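Local structure of ERPC (Borrelia burgdorferi, 4BXM) at residues Asn80-Ile83 with Lys84-Glu88; Leu148-Asp151 with Leu152-Asn155. The protein is an outer surface lipoprotein of the Lyme disease spirochaete that probably binds complement regulator factor H and so may help the bacterium evade complement. All blocks are in the same frame, centred on the assembly; numbering follows the deposited sequence.

How the contacts relate
Contacts 1 and 2 are local contacts between successive turns of helices 79-88 and 149-156, which pack on each other beside the antiparallel sheet; the centres of the two contacts lie about 11 Å apart. Both are partly buried, but contact 1 is the more hydrophobic: F82 and M86 form an aromatic-thioether pair within it. Contact 2 turns more charge to the surface, with E150, K153 and K154 exposed and L149 and L152 buried. In each, a side chain donates to a carbonyl four residues earlier, a threonine hydroxyl in 80-88 and an asparagine amide in 148-155. The two meet where L149 and L152 pack against the backbone of M86 and T87.

Contact 1: Asn80-Ile83 with Lys84-Glu88; sequences NNFI and KAMTE
The carbonyl oxygen of I83 takes two hydrogen bonds from the next turn of the helix. The hydroxyl OG1 of T87 donates to I83 O over 2.9 Å, oblique to the C=O (C=O...donor angle 135°) and tilted out of the carbonyl plane, while M86 N adds a weak, strongly bent bond to the same oxygen. With chi1 at 59°, T87 OG1 lies between its own backbone N and carbonyl carbon and faces I83 O; the methyl CG2 lies beside it, 3.4 Å from I83 O. Before this point the helix is regular: K84 N bonds to N80 O, A85 N to N81 O at 2.8 Å, and M86 N to F82 O. Near the C-terminal end K84 O accepts from both T87 N and E88 N, so the last turn mixes i+3 and i+4 bonding.

The main side-chain pair is F82 with M86, one turn apart. With CG anti to the backbone N (chi1 173°), the F82 ring stands beside the helix, and M86 CG lies over one face, 3.7 Å from the centroid and displaced toward the rim, closest to CE1 at 3.6 Å. This is a CH-pi contact. The thioether then bends away, placing M86 SD 4.7 Å from the F82 centroid in an oblique Met-aromatic contact. M86 CG also rests 3.2 Å from F82 O, so it is held between the ring and that oxygen.

The F82 ring meets F92 edge-to-face and touches F72 and L74 of strand 67-74, while A85 O accepts a hydrogen bond from T117 of strand 114-122. I83 reaches L156, and M86 reaches both L152 and L156, joining helix 79-88 to the C-terminal helix 149-156 as well as to the sheet.

Contact 2: Leu148-Asp151 with Leu152-Asn155; sequences LLED and LKKN
L152 begins the second turn with a long, weak hydrogen bond from its backbone N to L148 O, the residue just ahead of the helix. Its side chain passes near the same oxygen, CG lying 3.9 Å from L148 O. K153 N then bonds to L149 O at 3.0 Å. The aliphatic part of K153 lies across two side chains: CG passes 4.0 Å from L149 CD1, and CD lies 3.7 Å from E150 OE2. The ammonium group NZ stays 5.1 Å from E150 OE2, so any attraction between the charges is probably modest.

K154 N bonds to E150 O. Its CG is placed between backbone N and carbonyl carbon (chi1 71°), a setting that brings the chain alongside D151, and the two side chains point the same way. K154 NZ nevertheless remains 4.5 Å from D151 OD1, beyond a salt bridge. N155 adds a side-chain bond at the end, ND2 donating to D151 O over 2.8 Å with a bent N-H...O angle of 143°.

L149 touches E126 and L152 touches I128 of strand 125-134, and both leucines also meet helix 79-88. The arrangement is that of a short amphipathic helix that follows directly from strand 142-148 and packs its leucines between the antiparallel sheet and helix 79-88.

Contact 1: Asn80-Ile83 with Lys84-Glu88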
ATOM      1  N   ASN A  80      14.159  -1.430  -6.729  1.00 23.57           N
ATOM      2  CA  ASN A  80      14.264  -2.848  -7.117  1.00 25.21           C
ATOM      3  C   ASN A  80      13.725  -3.852  -6.062  1.00 26.06           C
ATOM      4  O   ASN A  80      13.005  -4.765  -6.396  1.00 23.04           O
ATOM      5  CB  ASN A  80      15.706  -3.186  -7.515  1.00 26.80           C
ATOM      6  CG  ASN A  80      16.108  -2.553  -8.848  1.00 33.84           C
ATOM      7  OD1 ASN A  80      15.277  -2.171  -9.675  1.00 35.66           O
ATOM      8  ND2 ASN A  80      17.407  -2.414  -9.054  1.00 38.64           N
ATOM      9  N   ASN A  81      13.929  -3.569  -4.767  1.00 23.82           N
ATOM     10  CA  ASN A  81      13.314  -4.353  -3.725  1.00 23.56           C
ATOM     11  C   ASN A  81      11.786  -4.206  -3.819  1.00 21.62           C
ATOM     12  O   ASN A  81      11.028  -5.158  -3.633  1.00 24.78           O
ATOM     13  CB  ASN A  81      13.767  -3.859  -2.296  1.00 25.74           C
ATOM     14  CG  ASN A  81      15.251  -4.058  -2.013  1.00 27.66           C
ATOM     15  OD1 ASN A  81      15.831  -3.418  -1.127  1.00 33.08           O
ATOM     16  ND2 ASN A  81      15.876  -4.941  -2.750  1.00 26.32           N
ATOM     17  N   PHE A  82      11.298  -3.007  -4.015  1.00 20.88           N
ATOM     18  CA  PHE A  82       9.846  -2.855  -4.047  1.00 19.20           C
ATOM     19  C   PHE A  82       9.218  -3.661  -5.212  1.00 18.59           C
ATOM     20  O   PHE A  82       8.244  -4.331  -5.062  1.00 20.68           O
ATOM     21  CB  PHE A  82       9.514  -1.384  -4.186  1.00 19.14           C
ATOM     22  CG  PHE A  82       8.046  -1.088  -4.399  1.00 18.97           C
ATOM     23  CD1 PHE A  82       7.189  -0.994  -3.318  1.00 20.48           C
ATOM     24  CD2 PHE A  82       7.550  -0.909  -5.664  1.00 21.20           C
ATOM     25  CE1 PHE A  82       5.863  -0.742  -3.510  1.00 22.50           C
ATOM     26  CE2 PHE A  82       6.221  -0.616  -5.887  1.00 23.90           C
ATOM     27  CZ  PHE A  82       5.377  -0.491  -4.819  1.00 23.74           C
ATOM     28  N   ILE A  83       9.819  -3.611  -6.369  1.00 23.23           N
ATOM     29  CA  ILE A  83       9.301  -4.351  -7.558  1.00 26.84           C
ATOM     30  C   ILE A  83       9.296  -5.836  -7.264  1.00 24.16           C
ATOM     31  O   ILE A  83       8.296  -6.444  -7.435  1.00 22.64           O
ATOM     32  CB  ILE A  83      10.131  -4.124  -8.828  1.00 25.91           C
ATOM     33  CG1 ILE A  83      10.150  -2.645  -9.248  1.00 31.13           C
ATOM     34  CG2 ILE A  83       9.674  -5.064  -9.981  1.00 26.89           C
ATOM     35  CD1 ILE A  83       8.817  -2.022  -9.319  1.00 32.93           C
ATOM     36  N   LYS A  84      10.439  -6.369  -6.811  1.00 25.55           N
ATOM     37  CA  LYS A  84      10.532  -7.770  -6.514  1.00 27.74           C
ATOM     38  C   LYS A  84       9.490  -8.136  -5.441  1.00 28.02           C
ATOM     39  O   LYS A  84       8.683  -9.097  -5.616  1.00 25.05           O
ATOM     40  CB  LYS A  84      11.948  -8.153  -6.085  1.00 31.26           C
ATOM     41  CG  LYS A  84      12.001  -9.527  -5.459  1.00 38.92           C
ATOM     42  CD  LYS A  84      13.405  -9.893  -5.006  1.00 45.11           C
ATOM     43  CE  LYS A  84      13.454 -11.355  -4.507  1.00 49.68           C
ATOM     44  NZ  LYS A  84      12.358 -11.644  -3.491  1.00 50.72           N
ATOM     45  N   ALA A  85       9.455  -7.349  -4.347  1.00 25.95           N
ATOM     46  CA  ALA A  85       8.538  -7.643  -3.235  1.00 22.61           C
ATOM     47  C   ALA A  85       7.108  -7.671  -3.667  1.00 23.07           C
ATOM     48  O   ALA A  85       6.273  -8.471  -3.132  1.00 26.07           O
ATOM     49  CB  ALA A  85       8.637  -6.576  -2.171  1.00 22.73           C
ATOM     50  N   MET A  86       6.757  -6.735  -4.558  1.00 20.36           N
ATOM     51  CA  MET A  86       5.364  -6.606  -4.957  1.00 21.18           C
ATOM     52  C   MET A  86       4.904  -7.574  -6.087  1.00 24.85           C
ATOM     53  O   MET A  86       3.732  -7.579  -6.471  1.00 23.29           O
ATOM     54  CB  MET A  86       5.069  -5.161  -5.404  1.00 21.73           C
ATOM     55  CG  MET A  86       5.179  -4.147  -4.318  1.00 23.79           C
ATOM     56  SD  MET A  86       4.147  -4.352  -2.824  1.00 26.44           S
ATOM     57  CE  MET A  86       2.572  -3.732  -3.363  1.00 29.62           C
ATOM     58  N   THR A  87       5.817  -8.340  -6.634  1.00 24.40           N
ATOM     59  CA  THR A  87       5.491  -9.291  -7.669  1.00 28.08           C
ATOM     60  C   THR A  87       5.852 -10.747  -7.301  1.00 32.75           C
ATOM     61  O   THR A  87       5.155 -11.668  -7.776  1.00 29.15           O
ATOM     62  CB  THR A  87       6.227  -8.952  -8.971  1.00 28.14           C
ATOM     63  OG1 THR A  87       7.630  -8.969  -8.745  1.00 25.42           O
ATOM     64  CG2 THR A  87       5.776  -7.584  -9.466  1.00 29.67           C
ATOM     65  N   GLU A  88       6.842 -10.906  -6.406  1.00 31.81           N
ATOM     66  CA  GLU A  88       7.300 -12.175  -5.924  1.00 31.26           C
ATOM     67  C   GLU A  88       7.212 -12.377  -4.434  1.00 32.45           C
ATOM     68  O   GLU A  88       7.472 -13.521  -4.026  1.00 30.11           O
ATOM     69  CB  GLU A  88       8.761 -12.416  -6.289  1.00 31.90           C
ATOM     70  CG  GLU A  88       9.107 -12.219  -7.764  1.00 39.63           C
ATOM     71  CD  GLU A  88      10.591 -12.369  -7.985  1.00 40.41           C
ATOM     72  OE1 GLU A  88      11.218 -13.031  -7.134  1.00 48.61           O
ATOM     73  OE2 GLU A  88      11.126 -11.802  -8.956  1.00 40.25           O
TER

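Contact 2: Leu148-Asp151 with Leu152-Asn155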
ATOM      1  N   LEU A 148      -4.442  -7.536  -5.371  1.00 25.45           N
ATOM      2  CA  LEU A 148      -4.350  -8.627  -6.328  1.00 27.02           C
ATOM      3  C   LEU A 148      -2.994  -8.763  -7.016  1.00 24.91           C
ATOM      4  O   LEU A 148      -2.429  -7.856  -7.586  1.00 26.25           O
ATOM      5  CB  LEU A 148      -5.489  -8.506  -7.371  1.00 32.18           C
ATOM      6  CG  LEU A 148      -5.829  -9.733  -8.205  1.00 39.15           C
ATOM      7  CD1 LEU A 148      -6.306 -10.896  -7.320  1.00 41.82           C
ATOM      8  CD2 LEU A 148      -6.921  -9.335  -9.197  1.00 38.28           C
ATOM      9  N   LEU A 149      -2.454  -9.946  -6.979  1.00 26.35           N
ATOM     10  CA  LEU A 149      -1.117 -10.168  -7.461  1.00 29.56           C
ATOM     11  C   LEU A 149      -0.971  -9.896  -8.947  1.00 35.31           C
ATOM     12  O   LEU A 149       0.070  -9.365  -9.396  1.00 26.05           O
ATOM     13  CB  LEU A 149      -0.686 -11.601  -7.133  1.00 31.91           C
ATOM     14  CG  LEU A 149       0.629 -12.003  -7.809  1.00 32.70           C
ATOM     15  CD1 LEU A 149       1.800 -11.151  -7.364  1.00 32.63           C
ATOM     16  CD2 LEU A 149       0.869 -13.454  -7.492  1.00 33.50           C
ATOM     17  N   GLU A 150      -2.023 -10.228  -9.717  1.00 37.53           N
ATOM     18  CA  GLU A 150      -1.967 -10.037 -11.172  1.00 38.24           C
ATOM     19  C   GLU A 150      -2.006  -8.613 -11.557  1.00 34.17           C
ATOM     20  O   GLU A 150      -1.322  -8.249 -12.463  1.00 34.94           O
ATOM     21  CB  GLU A 150      -3.103 -10.791 -11.875  1.00 43.82           C
ATOM     22  CG  GLU A 150      -2.606 -12.199 -12.235  1.00 52.86           C
ATOM     23  CD  GLU A 150      -1.379 -12.143 -13.157  1.00 57.61           C
ATOM     24  OE1 GLU A 150      -1.464 -11.395 -14.167  1.00 47.53           O
ATOM     25  OE2 GLU A 150      -0.340 -12.803 -12.868  1.00 56.09           O
ATOM     26  N   ASP A 151      -2.792  -7.820 -10.842  1.00 34.47           N
ATOM     27  CA  ASP A 151      -2.821  -6.348 -11.011  1.00 37.33           C
ATOM     28  C   ASP A 151      -1.453  -5.694 -10.899  1.00 37.23           C
ATOM     29  O   ASP A 151      -1.153  -4.802 -11.686  1.00 35.39           O
ATOM     30  CB  ASP A 151      -3.721  -5.678  -9.988  1.00 37.73           C
ATOM     31  CG  ASP A 151      -5.180  -5.871 -10.274  1.00 46.82           C
ATOM     32  OD1 ASP A 151      -5.463  -6.201 -11.455  1.00 49.59           O
ATOM     33  OD2 ASP A 151      -6.019  -5.678  -9.315  1.00 48.21           O
ATOM     34  N   LEU A 152      -0.646  -6.141  -9.914  1.00 34.10           N
ATOM     35  CA  LEU A 152       0.698  -5.619  -9.681  1.00 30.56           C
ATOM     36  C   LEU A 152       1.666  -6.088 -10.749  1.00 31.11           C
ATOM     37  O   LEU A 152       2.432  -5.294 -11.293  1.00 28.97           O
ATOM     38  CB  LEU A 152       1.193  -6.032  -8.266  1.00 28.71           C
ATOM     39  CG  LEU A 152       0.504  -5.335  -7.086  1.00 25.83           C
ATOM     40  CD1 LEU A 152       0.720  -6.056  -5.755  1.00 30.13           C
ATOM     41  CD2 LEU A 152       1.002  -3.890  -6.983  1.00 25.37           C
ATOM     42  N   LYS A 153       1.658  -7.384 -11.042  1.00 33.18           N
ATOM     43  CA  LYS A 153       2.539  -7.971 -12.055  1.00 34.15           C
ATOM     44  C   LYS A 153       2.364  -7.312 -13.436  1.00 32.09           C
ATOM     45  O   LYS A 153       3.348  -7.053 -14.111  1.00 38.07           O
ATOM     46  CB  LYS A 153       2.292  -9.472 -12.243  1.00 36.00           C
ATOM     47  CG  LYS A 153       2.847 -10.355 -11.144  1.00 41.06           C
ATOM     48  CD  LYS A 153       2.959 -11.814 -11.636  1.00 46.49           C
ATOM     49  CE  LYS A 153       4.378 -12.378 -11.541  1.00 48.53           C
ATOM     50  NZ  LYS A 153       4.485 -13.890 -11.689  1.00 46.88           N
ATOM     51  N   LYS A 154       1.133  -7.072 -13.843  1.00 32.77           N
ATOM     52  CA  LYS A 154       0.918  -6.442 -15.108  1.00 37.54           C
ATOM     53  C   LYS A 154       1.398  -4.994 -15.196  1.00 37.33           C
ATOM     54  O   LYS A 154       1.739  -4.561 -16.235  1.00 42.54           O
ATOM     55  CB  LYS A 154      -0.517  -6.605 -15.587  1.00 37.66           C
ATOM     56  CG  LYS A 154      -1.604  -5.840 -14.886  1.00 46.06           C
ATOM     57  CD  LYS A 154      -2.884  -6.010 -15.706  1.00 49.97           C
ATOM     58  CE  LYS A 154      -4.149  -5.546 -14.974  1.00 54.59           C
ATOM     59  NZ  LYS A 154      -4.442  -4.110 -15.299  1.00 55.74           N
ATOM     60  N   ASN A 155       1.471  -4.268 -14.102  1.00 36.94           N
ATOM     61  CA  ASN A 155       1.863  -2.866 -14.133  1.00 33.93           C
ATOM     62  C   ASN A 155       3.295  -2.665 -13.817  1.00 38.64           C
ATOM     63  O   ASN A 155       3.889  -1.668 -14.204  1.00 44.72           O
ATOM     64  CB  ASN A 155       1.040  -2.111 -13.131  1.00 33.43           C
ATOM     65  CG  ASN A 155      -0.323  -1.847 -13.636  1.00 33.48           C
ATOM     66  OD1 ASN A 155      -0.448  -1.081 -14.603  1.00 36.75           O
ATOM     67  ND2 ASN A 155      -1.366  -2.381 -12.975  1.00 28.60           N
TER